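Local coordinates for putative PAS/PAC sensor protein (Nakamurella multipartita DSM 44233, PDB 6HMJ) that senses blue light through a bound flavin mononucleotide and mediates RNA binding and translational regulation, the RNA contact probably being made by its ANTAR domain, at residues Ser246-Val251 with Pro266-Leu271; Gly212-Val217 with Asp308-Leu313; Ala241-Ser246 with Leu261-Pro266. All coordinates share one frame; numbering follows the deposited sequence.

From the N terminus, the chain first lays down 212-217, which pairs with 308-313 only much later: interaction 2 closes the longest loop, with 90 residues between its segments. Interactions 1 and 3 are nested in that loop. They cross each other, because the order is 241-246, 246-251, 261-266, 266-271, with S246 and P266 shared, and their centres lie about 5 Å apart. One bridge between them is the hydrogen bond from I249 N to N265 OD1, at 2.9 Å. Interaction 2 is centred about 19 Å from interaction 1. All three reach one antiparallel sheet, whose outermost strands within the chain are 213-216 and 261-264, and helices 234-244 and 266-272 are tied in beside strand 261-264.

Interaction 1 of 3, residues Ser246-Val251 with Pro266-Leu271; sequences SVAITV and PAFERL
T250 CG2 sits over one face of the F268 ring, 3.7 Å from its centroid and 28° off the normal, which identifies a CH-pi contact. The methyl is displaced toward the rim, with CD2 of F268 at 3.3 Å from T250 CG2, and the two side chains cross at about a right angle. A248 CB takes up a different position, near the plane of the ring at its edge, and leans on the start of the side chain: it is 3.6 Å from F268 CA and 3.8 Å from F268 CB. A248 CB also meets L271 CD2 at 4.0 Å, one helical turn on. Nearer the helix start, A267 CB rests on the carbonyl of V247, 3.2 Å from V247 O.

No hydrogen bond crosses between the segments, so torsions and second-shell bonds set the geometry. In T250 chi1 of 55° puts OG1 between the backbone N and the carbonyl carbon, and CG2 anti to that carbon, pointing at the ring. OG1 is hydrogen-bonded to Q347 NE2 and to the backbone oxygen of G345, which fixes the rotation of the methyl. F268 has CG anti to its own N (chi1 179°), which carries the ring off the helix to lie against T250 CG2. N265 is hydrogen-bonded to the backbones of both segments. T250 also touches the flavin mononucleotide, and Q347 is one of its binding residues. The contact therefore joins the first core strand of a PAS fold to the helix following the second, at the wall of the flavin pocket of a light-oxygen-voltage domain.

Interaction 2 of 3, residues Gly212-Val217 with Asp308-Leu313; sequences GWTVPV and DAVTTL
Strands 213-216 and 310-313 run antiparallel (164° between their directions), with W213-L313 and V215-T311 as hydrogen-bonded pairs and T214-T312 as the non-hydrogen-bonded pair between them. Four backbone bonds give the evidence. The shortest runs from T311 N to V215 O, at 2.7 Å. The longest, 3.1 Å from W213 N to L313 O, lies on a lone pair of its acceptor, whereas L313 N approaches W213 O from above the carbonyl plane.

W213, V215, T311 and L313 share one face of the sheet. With CG of W213 in the crowded position between N and the carbonyl carbon (chi1 40°), the indole folds across the partner strand. L313 CB sits over the six-membered ring, 3.5 Å from its centroid, while L313 CD2 reaches W213 NE1 at 3.3 Å and T311 O lies at the ring edge, 3.4 Å from W213 CZ3. An alanine in place of W213 removes the indole, and L313 would probably lose the aromatic face on which its CB and CD2 pack. On the other face T214 and T312 lie side by side, their hydroxyls hydrogen-bonded OG1 to OG1 at 2.9 Å, and T214 CG2 reaches V310 CB at 4.0 Å. Both threonines pack on I300 of helix 294-305. Strands 250-253, 261-264, 310-317, 323-334 and 340-346 form the five-stranded PAS sheet, and 213-216 is an additional antiparallel strand on its edge.

Interaction 3 of 3, residues Ala241-Ser246 with Leu261-Pro266; sequences AAHDAS and LVYANP
The side chain of N265 carries this contact. CG occupies the crowded position between its own N and carbonyl carbon (chi1 68°), turning the amide toward the end of helix 234-244. At CB it meets the carbonyl of A242, with N265 CB 3.3 Å from A242 O, and CG stays beside the same oxygen. At the tip, ND2 donates to A242 O at 3.1 Å with an N-H...O angle of 162°. The acceptor is in the amide plane, and the donor comes in nearly along the C=O axis. ND2 gives a further hydrogen bond to V247 O, while OD1 accepts from I249 N and, as an N-cap, from F268 N at the start of helix 266-272.

P266 CG lies over a face of the H243 imidazole, 4.0 Å from its centroid and 23° off the normal: a CH-pi contact, with the side chains crossing at about a right angle. P266 CD rests 3.3 Å from H243 O. Y263 brings the tip of its phenol up to the helix, with OH 3.9 Å from A242 CB and near the edge of the imidazole. D244, the last residue of the helix, is hydrogen-bonded to S331 of the second subunit.

S246 N, which would be the helical donor for A242 O, is 6.4 Å from that oxygen because the chain leaves the helix at A245. The amide of N265 supplies a replacement, and with four bonds in all it joins one helix's last turn to the next helix's first; the opposed helix ends would probably polarise it in the same sense.

Interaction 1 of 3, residues Ser246-Val251 with Pro266-Leu271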
# COMPACT_ATOMS: atom_id res chain seq x y z
N SER A 246 -18.77 23.03 19.60
CA SER A 246 -18.55 22.29 18.36
C SER A 246 -19.21 20.92 18.33
O SER A 246 -19.26 20.31 17.26
CB SER A 246 -17.05 22.12 18.11
OG SER A 246 -16.41 21.52 19.22
N VAL A 247 -19.72 20.43 19.46
CA VAL A 247 -20.37 19.13 19.50
C VAL A 247 -21.87 19.34 19.68
O VAL A 247 -22.33 20.37 20.18
CB VAL A 247 -19.81 18.22 20.61
CG1 VAL A 247 -18.34 17.92 20.36
CG2 VAL A 247 -19.99 18.85 21.99
N ALA A 248 -22.64 18.34 19.28
CA ALA A 248 -24.09 18.47 19.24
C ALA A 248 -24.67 18.46 20.64
O ALA A 248 -24.25 17.67 21.50
CB ALA A 248 -24.71 17.35 18.40
N ILE A 249 -25.64 19.34 20.87
CA ILE A 249 -26.37 19.40 22.13
C ILE A 249 -27.86 19.45 21.82
O ILE A 249 -28.29 20.24 20.97
CB ILE A 249 -25.95 20.63 22.97
CG1 ILE A 249 -24.43 20.60 23.21
CG2 ILE A 249 -26.71 20.66 24.30
CD1 ILE A 249 -23.90 21.81 23.95
N THR A 250 -28.63 18.61 22.49
CA THR A 250 -30.08 18.58 22.32
C THR A 250 -30.74 18.43 23.69
O THR A 250 -30.17 17.84 24.61
CB THR A 250 -30.52 17.44 21.40
OG1 THR A 250 -30.00 16.20 21.88
CG2 THR A 250 -30.02 17.68 19.98
N VAL A 251 -31.94 18.97 23.81
CA VAL A 251 -32.74 18.85 25.02
C VAL A 251 -34.13 18.37 24.65
O VAL A 251 -34.73 18.87 23.69
CB VAL A 251 -32.83 20.19 25.79
CG1 VAL A 251 -33.59 20.00 27.09
CG2 VAL A 251 -31.44 20.75 26.05
N PRO A 266 -26.53 24.41 16.64
CA PRO A 266 -26.08 24.25 15.25
C PRO A 266 -25.17 23.06 15.02
O PRO A 266 -25.19 22.48 13.92
CB PRO A 266 -25.36 25.58 14.96
CG PRO A 266 -25.95 26.55 15.93
CD PRO A 266 -26.24 25.75 17.17
N ALA A 267 -24.35 22.67 16.00
CA ALA A 267 -23.52 21.49 15.83
C ALA A 267 -24.37 20.26 15.55
O ALA A 267 -23.98 19.38 14.78
CB ALA A 267 -22.65 21.27 17.08
N PHE A 268 -25.55 20.19 16.18
CA PHE A 268 -26.49 19.13 15.85
C PHE A 268 -26.99 19.28 14.42
O PHE A 268 -27.15 18.28 13.70
CB PHE A 268 -27.66 19.16 16.84
CG PHE A 268 -28.70 18.11 16.58
CD1 PHE A 268 -29.79 18.38 15.77
CD2 PHE A 268 -28.59 16.85 17.14
CE1 PHE A 268 -30.75 17.43 15.53
CE2 PHE A 268 -29.55 15.88 16.91
CZ PHE A 268 -30.63 16.18 16.10
N GLU A 269 -27.22 20.52 13.97
CA GLU A 269 -27.69 20.74 12.61
C GLU A 269 -26.64 20.28 11.59
O GLU A 269 -26.98 19.63 10.60
CB GLU A 269 -28.03 22.21 12.40
CG GLU A 269 -29.09 22.74 13.37
CD GLU A 269 -29.52 24.17 13.07
OE1 GLU A 269 -29.22 24.66 11.96
OE2 GLU A 269 -30.15 24.79 13.94
N ARG A 270 -25.37 20.60 11.83
CA ARG A 270 -24.31 20.12 10.94
C ARG A 270 -24.21 18.60 10.97
O ARG A 270 -24.05 17.96 9.93
CB ARG A 270 -22.97 20.76 11.31
CG ARG A 270 -22.85 22.22 10.92
CD ARG A 270 -21.48 22.79 11.27
NE ARG A 270 -21.55 23.84 12.29
CZ ARG A 270 -21.19 23.70 13.57
NH1 ARG A 270 -20.72 22.54 14.02
NH2 ARG A 270 -21.31 24.72 14.40
N LEU A 271 -24.30 18.01 12.16
CA LEU A 271 -24.11 16.56 12.29
C LEU A 271 -25.20 15.80 11.54
O LEU A 271 -24.90 14.83 10.82
CB LEU A 271 -24.12 16.17 13.76
CG LEU A 271 -24.15 14.68 14.11
CD1 LEU A 271 -22.85 14.02 13.71
CD2 LEU A 271 -24.43 14.48 15.59

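Interaction 2 of 3, residues Gly212-Val217 with Asp308-Leu313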
# COMPACT_ATOMS: atom_id res chain seq x y z
N GLY A 212 -25.57 -1.92 18.02
CA GLY A 212 -24.95 -1.07 19.02
C GLY A 212 -25.19 -1.58 20.43
O GLY A 212 -25.19 -2.79 20.67
N TRP A 213 -25.40 -0.65 21.35
CA TRP A 213 -25.55 -1.00 22.76
C TRP A 213 -26.03 0.22 23.54
O TRP A 213 -26.13 1.33 23.00
CB TRP A 213 -24.25 -1.55 23.34
CG TRP A 213 -23.01 -0.83 22.88
CD1 TRP A 213 -22.13 -1.25 21.93
CD2 TRP A 213 -22.53 0.45 23.34
NE1 TRP A 213 -21.13 -0.32 21.78
CE2 TRP A 213 -21.35 0.73 22.63
CE3 TRP A 213 -22.99 1.37 24.29
CZ2 TRP A 213 -20.62 1.90 22.83
CZ3 TRP A 213 -22.25 2.53 24.49
CH2 TRP A 213 -21.08 2.78 23.76
N THR A 214 -26.31 0.00 24.82
CA THR A 214 -26.67 1.05 25.77
C THR A 214 -26.09 0.66 27.12
O THR A 214 -26.29 -0.47 27.57
CB THR A 214 -28.20 1.22 25.87
OG1 THR A 214 -28.73 1.65 24.61
CG2 THR A 214 -28.56 2.24 26.94
N VAL A 215 -25.38 1.58 27.76
CA VAL A 215 -24.70 1.29 29.02
C VAL A 215 -24.91 2.45 29.99
O VAL A 215 -25.16 3.59 29.57
CB VAL A 215 -23.19 1.04 28.83
CG1 VAL A 215 -22.97 -0.11 27.86
CG2 VAL A 215 -22.50 2.31 28.34
N PRO A 216 -24.78 2.19 31.28
CA PRO A 216 -24.91 3.25 32.29
C PRO A 216 -23.64 4.08 32.35
O PRO A 216 -22.66 3.83 31.65
CB PRO A 216 -25.16 2.47 33.58
CG PRO A 216 -24.45 1.19 33.38
CD PRO A 216 -24.56 0.87 31.91
N VAL A 217 -23.66 5.09 33.21
CA VAL A 217 -22.54 6.02 33.38
C VAL A 217 -21.91 5.77 34.74
O VAL A 217 -22.61 5.73 35.76
CB VAL A 217 -22.99 7.48 33.24
CG1 VAL A 217 -21.86 8.43 33.59
CG2 VAL A 217 -23.50 7.74 31.84
N ASP A 308 -32.23 7.33 34.43
CA ASP A 308 -30.83 6.91 34.45
C ASP A 308 -30.00 7.75 33.48
O ASP A 308 -30.50 8.30 32.50
CB ASP A 308 -30.71 5.43 34.09
CG ASP A 308 -31.41 4.53 35.09
OD1 ASP A 308 -31.64 4.97 36.23
OD2 ASP A 308 -31.73 3.38 34.72
N ALA A 309 -28.71 7.82 33.77
CA ALA A 309 -27.72 8.37 32.84
C ALA A 309 -27.08 7.21 32.09
O ALA A 309 -26.56 6.28 32.72
CB ALA A 309 -26.67 9.19 33.58
N VAL A 310 -27.14 7.26 30.76
CA VAL A 310 -26.64 6.17 29.93
C VAL A 310 -25.95 6.74 28.70
O VAL A 310 -26.22 7.86 28.27
CB VAL A 310 -27.76 5.20 29.49
CG1 VAL A 310 -28.47 4.62 30.69
CG2 VAL A 310 -28.75 5.92 28.57
N THR A 311 -25.04 5.94 28.15
CA THR A 311 -24.43 6.21 26.86
C THR A 311 -24.88 5.14 25.88
O THR A 311 -24.87 3.95 26.20
CB THR A 311 -22.90 6.23 26.96
OG1 THR A 311 -22.49 7.24 27.88
CG2 THR A 311 -22.28 6.51 25.59
N THR A 312 -25.30 5.56 24.69
CA THR A 312 -25.84 4.65 23.69
C THR A 312 -25.08 4.79 22.39
O THR A 312 -24.85 5.91 21.92
CB THR A 312 -27.33 4.93 23.45
OG1 THR A 312 -28.09 4.45 24.57
CG2 THR A 312 -27.82 4.25 22.18
N LEU A 313 -24.67 3.66 21.82
CA LEU A 313 -24.15 3.60 20.46
C LEU A 313 -25.25 3.04 19.57
O LEU A 313 -25.84 2.01 19.88
CB LEU A 313 -22.90 2.73 20.39
CG LEU A 313 -22.24 2.59 19.02
CD1 LEU A 313 -21.76 3.95 18.51
CD2 LEU A 313 -21.10 1.59 19.06

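Interaction 3 of 3, residues Ala241-Ser246 with Leu261-Pro266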
# COMPACT_ATOMS: atom_id res chain seq x y z
N ALA A 241 -22.85 29.52 25.21
CA ALA A 241 -21.91 28.41 25.23
C ALA A 241 -22.45 27.22 24.45
O ALA A 241 -21.79 26.70 23.54
CB ALA A 241 -21.59 28.01 26.67
N ALA A 242 -23.66 26.77 24.79
CA ALA A 242 -24.26 25.65 24.07
C ALA A 242 -24.45 25.97 22.59
O ALA A 242 -24.39 25.06 21.76
CB ALA A 242 -25.60 25.29 24.71
N HIS A 243 -24.64 27.24 22.25
CA HIS A 243 -24.87 27.59 20.85
C HIS A 243 -23.60 27.42 20.02
O HIS A 243 -23.66 26.92 18.89
CB HIS A 243 -25.38 29.03 20.76
CG HIS A 243 -25.89 29.40 19.41
ND1 HIS A 243 -27.12 28.99 18.94
CD2 HIS A 243 -25.35 30.17 18.43
CE1 HIS A 243 -27.31 29.47 17.72
NE2 HIS A 243 -26.25 30.19 17.39
N ASP A 244 -22.45 27.83 20.55
CA ASP A 244 -21.21 27.82 19.79
C ASP A 244 -20.37 26.56 19.99
O ASP A 244 -19.38 26.38 19.27
CB ASP A 244 -20.37 29.05 20.17
CG ASP A 244 -21.02 30.35 19.74
OD1 ASP A 244 -22.07 30.29 19.06
OD2 ASP A 244 -20.48 31.43 20.08
N ALA A 245 -20.74 25.69 20.92
CA ALA A 245 -19.98 24.46 21.14
C ALA A 245 -19.93 23.64 19.86
O ALA A 245 -20.92 23.55 19.12
CB ALA A 245 -20.59 23.65 22.27
N SER A 246 -18.77 23.03 19.60
CA SER A 246 -18.55 22.29 18.36
C SER A 246 -19.21 20.92 18.33
O SER A 246 -19.26 20.31 17.26
CB SER A 246 -17.05 22.12 18.11
OG SER A 246 -16.41 21.52 19.22
N LEU A 261 -38.33 17.20 21.22
CA LEU A 261 -37.15 18.04 21.25
C LEU A 261 -37.56 19.48 21.51
O LEU A 261 -38.47 20.00 20.85
CB LEU A 261 -36.38 17.96 19.93
CG LEU A 261 -35.32 16.88 19.73
CD1 LEU A 261 -34.72 17.01 18.34
CD2 LEU A 261 -34.23 16.96 20.78
N VAL A 262 -36.89 20.13 22.46
CA VAL A 262 -37.13 21.54 22.75
C VAL A 262 -35.89 22.40 22.55
O VAL A 262 -35.99 23.63 22.64
CB VAL A 262 -37.68 21.73 24.18
CG1 VAL A 262 -39.02 21.04 24.32
CG2 VAL A 262 -36.71 21.19 25.22
N TYR A 263 -34.73 21.80 22.26
CA TYR A 263 -33.54 22.56 21.91
C TYR A 263 -32.60 21.70 21.07
O TYR A 263 -32.50 20.49 21.27
CB TYR A 263 -32.78 23.06 23.15
CG TYR A 263 -31.50 23.77 22.77
CD1 TYR A 263 -31.52 25.08 22.30
CD2 TYR A 263 -30.27 23.13 22.86
CE1 TYR A 263 -30.36 25.73 21.94
CE2 TYR A 263 -29.10 23.77 22.50
CZ TYR A 263 -29.15 25.07 22.04
OH TYR A 263 -27.98 25.71 21.69
N ALA A 264 -31.92 22.35 20.13
CA ALA A 264 -30.90 21.70 19.31
C ALA A 264 -29.97 22.77 18.77
O ALA A 264 -30.43 23.72 18.13
CB ALA A 264 -31.54 20.90 18.17
N ASN A 265 -28.68 22.64 19.03
CA ASN A 265 -27.70 23.65 18.65
C ASN A 265 -27.20 23.42 17.23
O ASN A 265 -27.41 22.35 16.65
CB ASN A 265 -26.55 23.65 19.65
CG ASN A 265 -25.70 22.38 19.57
OD1 ASN A 265 -26.05 21.43 18.88
ND2 ASN A 265 -24.59 22.37 20.30
N PRO A 266 -26.53 24.41 16.64
CA PRO A 266 -26.08 24.25 15.25
C PRO A 266 -25.17 23.06 15.02
O PRO A 266 -25.19 22.48 13.92
CB PRO A 266 -25.36 25.58 14.96
CG PRO A 266 -25.95 26.55 15.93
CD PRO A 266 -26.24 25.75 17.17